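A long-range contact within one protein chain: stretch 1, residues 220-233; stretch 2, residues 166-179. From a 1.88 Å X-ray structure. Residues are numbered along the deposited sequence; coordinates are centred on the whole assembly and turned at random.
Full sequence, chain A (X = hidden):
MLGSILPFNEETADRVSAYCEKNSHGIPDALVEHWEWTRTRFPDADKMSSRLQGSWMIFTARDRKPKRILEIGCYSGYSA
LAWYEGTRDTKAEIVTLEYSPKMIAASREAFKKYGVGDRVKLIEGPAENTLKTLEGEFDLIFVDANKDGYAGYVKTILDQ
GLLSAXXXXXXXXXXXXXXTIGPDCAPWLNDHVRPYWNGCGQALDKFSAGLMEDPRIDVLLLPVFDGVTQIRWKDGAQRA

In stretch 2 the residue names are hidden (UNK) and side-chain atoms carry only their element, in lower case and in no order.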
# COMPACT_ATOMS: atom_id res chain seq x y z
N LEU A 220 -4.09 -4.40 -8.64
CA LEU A 220 -4.39 -3.14 -7.97
C LEU A 220 -3.27 -2.16 -8.24
O LEU A 220 -2.13 -2.39 -7.81
CB LEU A 220 -4.54 -3.31 -6.47
CG LEU A 220 -4.72 -1.98 -5.73
CD1 LEU A 220 -6.08 -1.37 -6.14
CD2 LEU A 220 -4.65 -2.19 -4.21
N LEU A 221 -3.59 -1.08 -8.95
CA LEU A 221 -2.62 -0.02 -9.20
C LEU A 221 -2.75 0.99 -8.08
O LEU A 221 -3.67 1.81 -8.06
CB LEU A 221 -2.85 0.61 -10.58
CG LEU A 221 -1.89 1.75 -10.96
CD1 LEU A 221 -0.44 1.48 -10.56
CD2 LEU A 221 -1.99 2.08 -12.48
N LEU A 222 -1.84 0.88 -7.13
CA LEU A 222 -1.81 1.69 -5.91
C LEU A 222 -1.13 3.04 -6.12
O LEU A 222 0.05 3.10 -6.51
CB LEU A 222 -1.10 0.90 -4.81
CG LEU A 222 -1.48 1.17 -3.36
CD1 LEU A 222 -2.96 0.93 -3.18
CD2 LEU A 222 -0.65 0.29 -2.44
N PRO A 223 -1.87 4.14 -5.85
CA PRO A 223 -1.31 5.47 -6.07
C PRO A 223 -0.41 5.90 -4.91
O PRO A 223 -0.71 6.85 -4.17
CB PRO A 223 -2.55 6.37 -6.18
CG PRO A 223 -3.54 5.69 -5.26
CD PRO A 223 -3.27 4.19 -5.37
N VAL A 224 0.68 5.15 -4.74
CA VAL A 224 1.66 5.43 -3.69
C VAL A 224 3.05 5.50 -4.36
O VAL A 224 3.28 4.84 -5.36
CB VAL A 224 1.61 4.34 -2.57
CG1 VAL A 224 2.19 3.02 -3.07
CG2 VAL A 224 2.26 4.81 -1.25
N PHE A 225 3.95 6.31 -3.81
CA PHE A 225 5.29 6.49 -4.37
C PHE A 225 5.16 6.91 -5.84
O PHE A 225 4.43 7.85 -6.14
CB PHE A 225 6.12 5.21 -4.18
CG PHE A 225 6.22 4.76 -2.74
CD1 PHE A 225 6.56 5.66 -1.75
CD2 PHE A 225 5.97 3.45 -2.37
CE1 PHE A 225 6.67 5.26 -0.41
CE2 PHE A 225 6.08 3.05 -1.04
CZ PHE A 225 6.42 3.96 -0.06
N ASP A 226 5.85 6.23 -6.75
CA ASP A 226 5.77 6.57 -8.18
C ASP A 226 4.81 5.60 -8.89
O ASP A 226 4.95 5.31 -10.07
CB ASP A 226 7.17 6.56 -8.81
CG ASP A 226 7.21 7.16 -10.22
OD1 ASP A 226 6.34 7.99 -10.58
OD2 ASP A 226 8.13 6.79 -10.98
N GLY A 227 3.82 5.11 -8.14
CA GLY A 227 2.85 4.16 -8.68
C GLY A 227 3.33 2.74 -8.46
O GLY A 227 4.39 2.36 -8.94
N VAL A 228 2.55 1.95 -7.72
CA VAL A 228 2.95 0.57 -7.45
C VAL A 228 1.84 -0.38 -7.87
O VAL A 228 0.75 -0.35 -7.31
CB VAL A 228 3.26 0.35 -5.97
CG1 VAL A 228 3.58 -1.13 -5.69
CG2 VAL A 228 4.41 1.28 -5.53
N THR A 229 2.11 -1.22 -8.86
CA THR A 229 1.13 -2.21 -9.25
C THR A 229 1.30 -3.49 -8.43
O THR A 229 2.36 -4.09 -8.43
CB THR A 229 1.20 -2.54 -10.75
OG1 THR A 229 1.05 -1.32 -11.51
CG2 THR A 229 0.09 -3.49 -11.12
N GLN A 230 0.24 -3.88 -7.73
CA GLN A 230 0.19 -5.15 -6.99
C GLN A 230 -0.50 -6.18 -7.85
O GLN A 230 -1.59 -5.94 -8.38
CB GLN A 230 -0.57 -4.99 -5.66
CG GLN A 230 0.03 -3.94 -4.74
CD GLN A 230 -0.69 -3.83 -3.41
OE1 GLN A 230 -1.72 -4.45 -3.18
NE2 GLN A 230 -0.12 -3.03 -2.51
N ILE A 231 0.11 -7.35 -7.98
CA ILE A 231 -0.46 -8.42 -8.80
C ILE A 231 -0.53 -9.70 -7.98
O ILE A 231 0.46 -10.07 -7.33
CB ILE A 231 0.37 -8.67 -10.08
CG1 ILE A 231 0.53 -7.38 -10.89
CG2 ILE A 231 -0.27 -9.77 -10.91
CD1 ILE A 231 1.49 -7.52 -12.09
N ARG A 232 -1.68 -10.36 -7.99
CA ARG A 232 -1.77 -11.67 -7.33
C ARG A 232 -2.49 -12.64 -8.25
O ARG A 232 -3.18 -12.22 -9.17
CB ARG A 232 -2.50 -11.58 -5.98
CG ARG A 232 -3.97 -11.19 -6.09
CD ARG A 232 -4.70 -11.13 -4.73
NE ARG A 232 -4.88 -12.45 -4.13
CZ ARG A 232 -5.96 -13.22 -4.28
NH1 ARG A 232 -6.99 -12.81 -5.02
NH2 ARG A 232 -6.01 -14.41 -3.70
N TRP A 233 -2.35 -13.93 -8.02
CA TRP A 233 -3.22 -14.88 -8.70
C TRP A 233 -4.66 -14.65 -8.23
O TRP A 233 -4.89 -14.44 -7.03
CB TRP A 233 -2.84 -16.33 -8.38
CG TRP A 233 -1.47 -16.78 -8.81
CD1 TRP A 233 -0.40 -17.01 -8.00
CD2 TRP A 233 -1.05 -17.09 -10.14
NE1 TRP A 233 0.67 -17.44 -8.75
CE2 TRP A 233 0.30 -17.50 -10.06
CE3 TRP A 233 -1.67 -17.07 -11.40
CZ2 TRP A 233 1.04 -17.88 -11.19
CZ3 TRP A 233 -0.93 -17.45 -12.52
CH2 TRP A 233 0.40 -17.84 -12.40
N UNK A 166 0.21 -17.97 -3.08
CA UNK A 166 -0.14 -16.83 -2.23
C UNK A 166 0.82 -15.66 -2.36
O UNK A 166 0.81 -14.73 -1.55
c UNK A 166 -0.21 -17.28 -0.77
o UNK A 166 -2.42 -18.18 -1.06
c UNK A 166 -1.32 -18.29 -0.52
n UNK A 166 -1.02 -19.30 0.30
N UNK A 167 1.65 -15.69 -3.39
CA UNK A 167 2.63 -14.63 -3.60
C UNK A 167 2.09 -13.35 -4.21
O UNK A 167 0.96 -13.28 -4.69
N UNK A 168 2.92 -12.31 -4.18
CA UNK A 168 2.55 -11.04 -4.77
C UNK A 168 3.67 -10.51 -5.65
O UNK A 168 4.86 -10.70 -5.36
c UNK A 168 3.42 -9.54 -2.92
c UNK A 168 2.19 -10.00 -3.69
c UNK A 168 1.41 -8.82 -4.28
c UNK A 168 0.87 -7.89 -3.21
N UNK A 169 3.28 -9.85 -6.72
CA UNK A 169 4.23 -9.09 -7.53
C UNK A 169 4.01 -7.61 -7.26
O UNK A 169 2.88 -7.14 -7.30
c UNK A 169 3.98 -10.82 -9.34
c UNK A 169 3.66 -11.12 -10.80
c UNK A 169 5.20 -8.64 -9.81
c UNK A 169 4.05 -9.33 -9.03
N UNK A 170 5.09 -6.90 -6.98
CA UNK A 170 5.06 -5.46 -6.79
C UNK A 170 5.86 -4.81 -7.89
O UNK A 170 7.05 -5.06 -8.01
c UNK A 170 3.53 -5.20 -4.11
c UNK A 170 5.74 -5.53 -2.96
c UNK A 170 4.95 -5.74 -4.24
c UNK A 170 5.66 -5.08 -5.43
N UNK A 171 5.21 -3.99 -8.69
CA UNK A 171 5.87 -3.30 -9.80
C UNK A 171 6.02 -1.82 -9.48
O UNK A 171 5.03 -1.13 -9.21
c UNK A 171 5.09 -3.49 -11.10
s UNK A 171 4.69 -5.22 -11.49
N UNK A 172 7.26 -1.32 -9.54
CA UNK A 172 7.59 0.03 -9.10
C UNK A 172 7.64 1.05 -10.25
O UNK A 172 7.86 0.68 -11.41
c UNK A 172 8.94 -0.01 -8.38
c UNK A 172 9.11 1.12 -7.40
o UNK A 172 10.27 1.52 -7.15
o UNK A 172 8.09 1.60 -6.88
N UNK A 173 7.44 2.33 -9.92
CA UNK A 173 7.49 3.41 -10.91
C UNK A 173 6.47 3.32 -12.03
O UNK A 173 6.72 3.85 -13.12
n UNK A 173 9.89 5.03 -9.99
c UNK A 173 9.95 3.82 -10.54
c UNK A 173 8.88 3.50 -11.54
o UNK A 173 10.83 3.00 -10.26
N UNK A 174 5.34 2.68 -11.80
CA UNK A 174 4.39 2.47 -12.89
C UNK A 174 3.77 3.78 -13.41
O UNK A 174 3.32 3.86 -14.56
c UNK A 174 4.01 0.13 -12.10
c UNK A 174 2.27 1.18 -13.52
c UNK A 174 3.31 1.44 -12.43
N UNK A 175 3.77 4.83 -12.58
CA UNK A 175 3.22 6.12 -13.01
C UNK A 175 4.15 6.89 -13.95
O UNK A 175 3.70 7.82 -14.62
c UNK A 175 2.93 7.02 -11.81
c UNK A 175 1.68 6.65 -11.04
c UNK A 175 0.27 6.92 -9.11
c UNK A 175 1.42 7.24 -9.82
c UNK A 175 0.77 5.74 -11.55
c UNK A 175 -0.63 6.02 -9.62
c UNK A 175 -0.39 5.42 -10.85
N UNK A 176 5.43 6.54 -13.94
CA UNK A 176 6.44 7.28 -14.72
C UNK A 176 6.32 8.78 -14.45
O UNK A 176 6.19 9.59 -15.37
c UNK A 176 6.30 6.98 -16.23
N UNK A 177 6.29 9.13 -13.16
CA UNK A 177 6.18 10.50 -12.66
C UNK A 177 4.82 11.15 -12.93
O UNK A 177 4.64 12.35 -12.67
c UNK A 177 7.30 11.36 -13.26
n UNK A 177 10.54 10.67 -11.47
c UNK A 177 11.23 9.59 -11.14
n UNK A 177 10.61 8.43 -10.91
n UNK A 177 12.56 9.66 -11.02
c UNK A 177 9.09 10.73 -11.62
c UNK A 177 8.70 10.76 -13.08
N UNK A 178 3.88 10.36 -13.43
CA UNK A 178 2.57 10.86 -13.82
C UNK A 178 2.36 10.72 -15.32
O UNK A 178 1.24 10.75 -15.80
N UNK A 179 3.44 10.53 -16.06
CA UNK A 179 3.33 10.57 -17.52
C UNK A 179 2.70 9.31 -18.12
O UNK A 179 2.26 9.33 -19.28
c UNK A 179 6.64 12.41 -18.58
c UNK A 179 5.38 12.15 -17.73
c UNK A 179 4.42 13.33 -17.84
c UNK A 179 4.71 10.84 -18.15
O HOH W 1 -3.71 -15.15 -1.55
O HOH W 2 -1.17 -14.60 -5.23
O HOH W 3 6.95 3.68 -7.30

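Position 166 carries two carbons, the second bearing one oxygen and one nitrogen: an asparagine, Asn166. It lies where the chain turns a corner, and water 1 bridges its OD1, by a weak bond, to Arg232 NH2. Position 167 has no side-chain atoms and is Gly167; water 2 links its O to Trp233 N.

Position 168 has four carbons, forked at the first with one arm two carbons long, the pattern of isoleucine. The tip of the long arm of Ile168, CD1, lies 4.1 Å from Gln230 CB. Position 169 repeats the pattern and is Ile169, whose CB meets Ile231 CB at 3.9 Å; beta-branched residues suit such extended backbones. Its N and O bond to Ile231 O and N, both at 2.9 Å.

At 170 the four carbons fork at the second, giving leucine. Leu170 faces the same side of the sheet as Gln230, and its CD2 packs 3.8 Å from Gln230 CG. Position 171 ends in sulfur after one carbon: Cys171, small enough to sit beside Thr229, with CB to CB at 4.0 Å, while SG touches Ile231 CD1 at 4.0 Å.

Position 172 has two carbons, the second with two oxygens, hence Asp172. Its OD1 accepts from water 3 at 2.4 Å, and that water accepts from Asp226 N at 2.8 Å. Position 173 has an oxygen and a nitrogen on its second carbon. This is Asn173, whose amide can donate to a carboxylate: ND2 lies 2.7 Å from Asp226 OD2.

Position 174 has one carbon carrying two more, a valine. Val174 points toward stretch 1, with CG1 4.0 Å from Leu221 CD1. Position 175 bears a six-carbon ring on one carbon: Phe175. Gly227 CA sits over one ring face, 3.6 Å from the centroid, and a CB on Gly227 would clash with Phe175 CG.

Position 176 has a single carbon, Ala176, pointing away. At 177 three carbons, a nitrogen and a carbon with two nitrogens spell arginine; Arg177 NH1 forms a salt bridge with Asp226 OD2 at 3.0 Å. Position 178 has no side chain: Gly178, with backbone angles that call for glycine. Position 179, four carbons forked at the second, is Leu179, out of reach.

The contact thus has two parts. Antiparallel strands pair through backbone bonds at Thr229 with Cys171 and Ile231 with Ile169. Beyond them, Asp226 gathers side-chain and backbone donors from the loop, while Phe175 covers Gly227.

Stretch 2, residues 166-179: NGIILCDNVFARGL
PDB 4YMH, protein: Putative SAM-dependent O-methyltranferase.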